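Local coordinates for De novo designed switch protein caging a hemagglutinin binder (sCageHA267_1S) (Synthetic construct, PDB 7CBC), which probably serves as a designed biosensor switch, whose helical cage holds a hemagglutinin-binding domain and presumably releases it on activation, at residues S2-K7 / S96-A101; E39-A44 / R135-L140. All blocks are in the same frame, centred on the assembly; numbering follows the deposited sequence.

Interaction 1 of 2, residues S2-K7 / S96-A101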
loop_
_atom_site.group_PDB
_atom_site.type_symbol
_atom_site.label_atom_id
_atom_site.label_comp_id
_atom_site.label_asym_id
_atom_site.label_seq_id
_atom_site.Cartn_x
_atom_site.Cartn_y
_atom_site.Cartn_z
ATOM N N SER A 2 -26.186 15.022 -11.337
ATOM C CA SER A 2 -26.474 14.036 -12.378
ATOM C C SER A 2 -26.420 12.660 -11.744
ATOM O O SER A 2 -25.530 12.400 -10.926
ATOM C CB SER A 2 -25.472 14.079 -13.535
ATOM O OG SER A 2 -25.440 12.832 -14.214
ATOM N N GLU A 3 -27.328 11.758 -12.118
ATOM C CA GLU A 3 -27.220 10.413 -11.561
ATOM C C GLU A 3 -25.968 9.693 -12.054
ATOM O O GLU A 3 -25.406 8.863 -11.327
ATOM C CB GLU A 3 -28.468 9.593 -11.879
ATOM C CG GLU A 3 -28.649 8.429 -10.908
ATOM C CD GLU A 3 -28.509 8.862 -9.455
ATOM O OE1 GLU A 3 -29.143 9.871 -9.064
ATOM O OE2 GLU A 3 -27.755 8.200 -8.708
ATOM N N LEU A 4 -25.508 9.995 -13.272
ATOM C CA LEU A 4 -24.311 9.344 -13.786
ATOM C C LEU A 4 -23.055 9.899 -13.126
ATOM O O LEU A 4 -22.086 9.166 -12.906
ATOM C CB LEU A 4 -24.235 9.497 -15.297
ATOM C CG LEU A 4 -24.679 8.279 -16.109
ATOM C CD1 LEU A 4 -25.985 7.704 -15.587
ATOM C CD2 LEU A 4 -24.783 8.612 -17.580
ATOM N N ALA A 5 -23.050 11.191 -12.803
ATOM C CA ALA A 5 -21.924 11.745 -12.064
ATOM C C ALA A 5 -21.852 11.160 -10.660
ATOM O O ALA A 5 -20.758 10.891 -10.150
ATOM C CB ALA A 5 -22.025 13.266 -12.008
ATOM N N ARG A 6 -23.006 10.969 -10.013
ATOM C CA ARG A 6 -23.003 10.397 -8.672
ATOM C C ARG A 6 -22.531 8.959 -8.691
ATOM O O ARG A 6 -21.938 8.479 -7.721
ATOM C CB ARG A 6 -24.396 10.458 -8.058
ATOM C CG ARG A 6 -24.876 11.844 -7.799
ATOM C CD ARG A 6 -26.230 11.834 -7.105
ATOM N NE ARG A 6 -26.067 12.358 -5.762
ATOM C CZ ARG A 6 -26.176 13.650 -5.463
ATOM N NH1 ARG A 6 -26.454 14.535 -6.417
ATOM N NH2 ARG A 6 -25.998 14.064 -4.216
ATOM N N LYS A 7 -22.805 8.255 -9.779
ATOM C CA LYS A 7 -22.389 6.870 -9.881
ATOM C C LYS A 7 -20.879 6.781 -10.056
ATOM O O LYS A 7 -20.230 5.942 -9.426
ATOM C CB LYS A 7 -23.194 6.212 -11.012
ATOM C CG LYS A 7 -22.740 4.889 -11.620
ATOM C CD LYS A 7 -21.871 3.982 -10.747
ATOM C CE LYS A 7 -22.422 3.533 -9.409
ATOM N NZ LYS A 7 -21.312 2.879 -8.663
ATOM N N SER A 96 -26.285 4.053 -21.016
ATOM C CA SER A 96 -26.877 5.384 -21.010
ATOM C C SER A 96 -26.528 6.195 -22.250
ATOM O O SER A 96 -27.171 7.225 -22.503
ATOM C CB SER A 96 -26.425 6.158 -19.769
ATOM O OG SER A 96 -25.034 6.428 -19.835
ATOM N N GLY A 97 -25.530 5.765 -23.019
ATOM C CA GLY A 97 -25.140 6.499 -24.206
ATOM C C GLY A 97 -24.449 7.815 -23.939
ATOM O O GLY A 97 -24.494 8.710 -24.786
ATOM N N SER A 98 -23.808 7.964 -22.779
ATOM C CA SER A 98 -23.114 9.195 -22.417
ATOM C C SER A 98 -21.628 9.010 -22.714
ATOM O O SER A 98 -20.950 8.211 -22.056
ATOM C CB SER A 98 -23.348 9.542 -20.947
ATOM O OG SER A 98 -22.750 10.787 -20.614
ATOM N N TYR A 99 -21.126 9.740 -23.712
ATOM C CA TYR A 99 -19.714 9.618 -24.062
ATOM C C TYR A 99 -18.812 10.049 -22.912
ATOM O O TYR A 99 -17.701 9.523 -22.761
ATOM C CB TYR A 99 -19.424 10.436 -25.326
ATOM C CG TYR A 99 -17.963 10.759 -25.558
ATOM C CD1 TYR A 99 -17.097 9.827 -26.127
ATOM C CD2 TYR A 99 -17.449 12.005 -25.218
ATOM C CE1 TYR A 99 -15.747 10.134 -26.343
ATOM C CE2 TYR A 99 -16.118 12.321 -25.423
ATOM C CZ TYR A 99 -15.267 11.386 -25.987
ATOM O OH TYR A 99 -13.940 11.720 -26.180
ATOM N N LEU A 100 -19.265 10.999 -22.089
ATOM C CA LEU A 100 -18.430 11.495 -21.000
ATOM C C LEU A 100 -18.407 10.512 -19.832
ATOM O O LEU A 100 -17.345 10.239 -19.265
ATOM C CB LEU A 100 -18.914 12.879 -20.552
ATOM C CG LEU A 100 -18.852 13.984 -21.621
ATOM C CD1 LEU A 100 -19.662 15.193 -21.209
ATOM C CD2 LEU A 100 -17.420 14.396 -21.918
ATOM N N ALA A 101 -19.571 9.970 -19.466
ATOM C CA ALA A 101 -19.628 8.939 -18.436
ATOM C C ALA A 101 -18.738 7.754 -18.791
ATOM O O ALA A 101 -18.009 7.237 -17.939
ATOM C CB ALA A 101 -21.075 8.486 -18.231
#

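Interaction 2 of 2, residues E39-A44 / R135-L140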
loop_
_atom_site.group_PDB
_atom_site.type_symbol
_atom_site.label_atom_id
_atom_site.label_comp_id
_atom_site.label_asym_id
_atom_site.label_seq_id
_atom_site.Cartn_x
_atom_site.Cartn_y
_atom_site.Cartn_z
ATOM N N GLU A 39 12.670 -12.563 15.062
ATOM C CA GLU A 39 12.734 -13.816 15.800
ATOM C C GLU A 39 13.819 -14.733 15.253
ATOM O O GLU A 39 14.529 -15.393 16.020
ATOM C CB GLU A 39 11.380 -14.515 15.753
ATOM C CG GLU A 39 10.309 -13.822 16.561
ATOM C CD GLU A 39 10.111 -14.483 17.902
ATOM O OE1 GLU A 39 10.352 -15.708 17.996
ATOM O OE2 GLU A 39 9.722 -13.781 18.862
ATOM N N LEU A 40 13.956 -14.796 13.929
ATOM C CA LEU A 40 14.971 -15.661 13.341
ATOM C C LEU A 40 16.376 -15.176 13.681
ATOM O O LEU A 40 17.266 -15.982 13.999
ATOM C CB LEU A 40 14.771 -15.732 11.832
ATOM C CG LEU A 40 15.854 -16.528 11.110
ATOM C CD1 LEU A 40 15.963 -17.944 11.694
ATOM C CD2 LEU A 40 15.610 -16.551 9.602
ATOM N N VAL A 41 16.602 -13.862 13.614
ATOM C CA VAL A 41 17.898 -13.328 14.015
ATOM C C VAL A 41 18.192 -13.691 15.462
ATOM O O VAL A 41 19.312 -14.092 15.805
ATOM C CB VAL A 41 17.939 -11.806 13.805
ATOM C CG1 VAL A 41 19.196 -11.237 14.424
ATOM C CG2 VAL A 41 17.888 -11.494 12.337
ATOM N N TYR A 42 17.182 -13.575 16.331
ATOM C CA TYR A 42 17.393 -13.817 17.752
ATOM C C TYR A 42 17.804 -15.261 18.009
ATOM O O TYR A 42 18.651 -15.531 18.870
ATOM C CB TYR A 42 16.130 -13.457 18.538
ATOM C CG TYR A 42 16.325 -13.453 20.042
ATOM C CD1 TYR A 42 16.492 -12.261 20.742
ATOM C CD2 TYR A 42 16.342 -14.638 20.764
ATOM C CE1 TYR A 42 16.677 -12.254 22.122
ATOM C CE2 TYR A 42 16.536 -14.638 22.130
ATOM C CZ TYR A 42 16.689 -13.451 22.811
ATOM O OH TYR A 42 16.871 -13.471 24.182
ATOM N N LEU A 43 17.225 -16.204 17.263
ATOM C CA LEU A 43 17.570 -17.603 17.458
ATOM C C LEU A 43 18.921 -17.946 16.852
ATOM O O LEU A 43 19.618 -18.827 17.368
ATOM C CB LEU A 43 16.482 -18.498 16.872
ATOM C CG LEU A 43 15.805 -19.373 17.934
ATOM C CD1 LEU A 43 14.890 -20.387 17.277
ATOM C CD2 LEU A 43 16.838 -20.069 18.841
ATOM N N ALA A 44 19.307 -17.266 15.773
ATOM C CA ALA A 44 20.618 -17.478 15.174
ATOM C C ALA A 44 21.754 -17.056 16.096
ATOM O O ALA A 44 22.884 -17.509 15.907
ATOM C CB ALA A 44 20.720 -16.719 13.852
ATOM N N ARG A 135 18.108 -16.152 3.670
ATOM C CA ARG A 135 19.354 -16.671 3.128
ATOM C C ARG A 135 20.548 -16.047 3.834
ATOM O O ARG A 135 21.549 -16.727 4.104
ATOM C CB ARG A 135 19.404 -16.403 1.621
ATOM C CG ARG A 135 20.411 -17.258 0.867
ATOM C CD ARG A 135 20.599 -16.807 -0.582
ATOM N NE ARG A 135 19.358 -16.401 -1.246
ATOM C CZ ARG A 135 19.198 -15.236 -1.878
ATOM N NH1 ARG A 135 20.201 -14.364 -1.927
ATOM N NH2 ARG A 135 18.038 -14.938 -2.460
ATOM N N ALA A 136 20.447 -14.754 4.156
ATOM C CA ALA A 136 21.523 -14.064 4.855
ATOM C C ALA A 136 21.788 -14.690 6.219
ATOM O O ALA A 136 22.942 -14.957 6.576
ATOM C CB ALA A 136 21.190 -12.577 4.999
ATOM N N VAL A 137 20.734 -14.921 7.003
ATOM C CA VAL A 137 20.903 -15.565 8.304
ATOM C C VAL A 137 21.485 -16.964 8.128
ATOM O O VAL A 137 22.451 -17.351 8.804
ATOM C CB VAL A 137 19.564 -15.602 9.063
ATOM C CG1 VAL A 137 19.618 -16.634 10.181
ATOM C CG2 VAL A 137 19.226 -14.227 9.611
ATOM N N GLU A 138 20.905 -17.728 7.200
ATOM C CA GLU A 138 21.337 -19.091 6.906
ATOM C C GLU A 138 22.833 -19.159 6.607
ATOM O O GLU A 138 23.544 -20.033 7.121
ATOM C CB GLU A 138 20.506 -19.597 5.728
ATOM C CG GLU A 138 20.600 -21.049 5.353
ATOM C CD GLU A 138 19.609 -21.371 4.238
ATOM O OE1 GLU A 138 19.698 -20.741 3.163
ATOM O OE2 GLU A 138 18.726 -22.233 4.430
ATOM N N LEU A 139 23.334 -18.235 5.789
ATOM C CA LEU A 139 24.753 -18.221 5.471
ATOM C C LEU A 139 25.585 -17.646 6.609
ATOM O O LEU A 139 26.735 -18.058 6.799
ATOM C CB LEU A 139 24.985 -17.427 4.191
ATOM C CG LEU A 139 26.262 -17.720 3.416
ATOM C CD1 LEU A 139 26.069 -18.950 2.539
ATOM C CD2 LEU A 139 26.638 -16.508 2.579
ATOM N N LEU A 140 25.026 -16.718 7.392
ATOM C CA LEU A 140 25.811 -16.120 8.467
ATOM C C LEU A 140 26.081 -17.105 9.600
ATOM O O LEU A 140 27.129 -17.017 10.255
ATOM C CB LEU A 140 25.122 -14.860 9.003
ATOM C CG LEU A 140 25.359 -13.604 8.144
ATOM C CD1 LEU A 140 24.568 -12.402 8.656
ATOM C CD2 LEU A 140 26.835 -13.260 8.029
#

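Interaction 1 of 2, residues S2-K7 / S96-A101
Leu4 and Ala101 are the nearest CA pair, 6.6 Å apart, where the N-terminal first turns of two helices of the designed helical bundle lie side by side. Both turns follow an N-cap serine: Ser2 OG accepts from Ala5 N at 3.2 Å and more weakly from Leu4 N, and Ser98 OG takes a weak bond from Ala101 N. No hydrogen bond joins 2-7 to 96-101, and on the 2-7 side the contact rests on Leu4 alone, whose CD2 branch reaches into a seat formed by Ser96, Ser98 and Ala101. CD2 lies 3.8 Å from both Ser98 CB and Ala101 CB, so one methyl meets the end of the linker and the start of helix 99-142 together. An alanine here would lose the CD2 methyl and is likely to leave Ser96, Ser98 and Ala101 without their filler, opening a gap between the two helix starts. Ile93, the end of helix 50-93, touches both Leu4 and Ala101. Its carbonyl also bonds the hydroxyl of Ser96, whose OG sits 3.1 Å from Leu4 CD2, a tight approach of a methyl to a hydroxyl and not a bond.

Interaction 2 of 2, residues E39-A44 / R135-L140
Val137 projects from helix 135-140 into a hollow of helix 39-44 walled by Leu40, Val41 and Ala44. The two axes approach to 10.5 Å and run in the same direction, only 2° apart, so the helices pack side by side as parallel members of a bundle. Val41 and Val137 form the nearest CA pair, at 6.8 Å. Of about 150 Å² buried between the segments, Val137 contributes 86 Å², more than its three partners together; it points at 39-44 and touches all three, as a bump would. It behaves like the knob of a coiled-coil interface, although three walls alone do not establish a complete four-residue hole.

The two methyls of the valine divide the hollow. With CG1 anti to the backbone N (chi1 162°), this branch enters the dip between Leu40 and Ala44, residues one helical turn apart. There CG1 stands 3.8 Å from Ala44 CB and 3.9 Å from Leu40 CG. Ala44, with only its CB, is the low wall of the dip, while the branched end of Leu40 forms the taller one: its CD2 also comes to 4.1 Å from Val137 CB, as the two side chains slide past one another in opposite directions. The other branch, CG2, leans on Val41 CG2 at 4.1 Å, the side chains meeting at a slant. All of these contacts are apolar, and no hydrogen bond crosses between the segments.

Neighbouring helices close the sides of the packing. Leu40 touches Val60 of helix 50-93, the helix that also supplies Arg54 for a salt bridge with Glu138. On another flank, Leu236 of helix 195-239 touches both Val41 and Val137, and Ile252 of helix 245-268 packs on Val41.

How the interactions relate
Interactions 1 and 2 join the same pair of helices, 3-46 and 99-142, near their starts and near their ends respectively. Their centres are 57 Å apart and their nearest atoms about 44 Å, so they do not touch; they lie on opposite sides of the chain's centre, 30 and 27 Å from it. The segments alternate along the sequence, as expected when two parallel helices are linked through a returning one, here 50-93. That helix meets interaction 1 through Ile93 and interaction 2 through Val60, and helix 195-239 also packs beside both ends. Helices 3-46 and 99-142 are thus in contact near both of their ends.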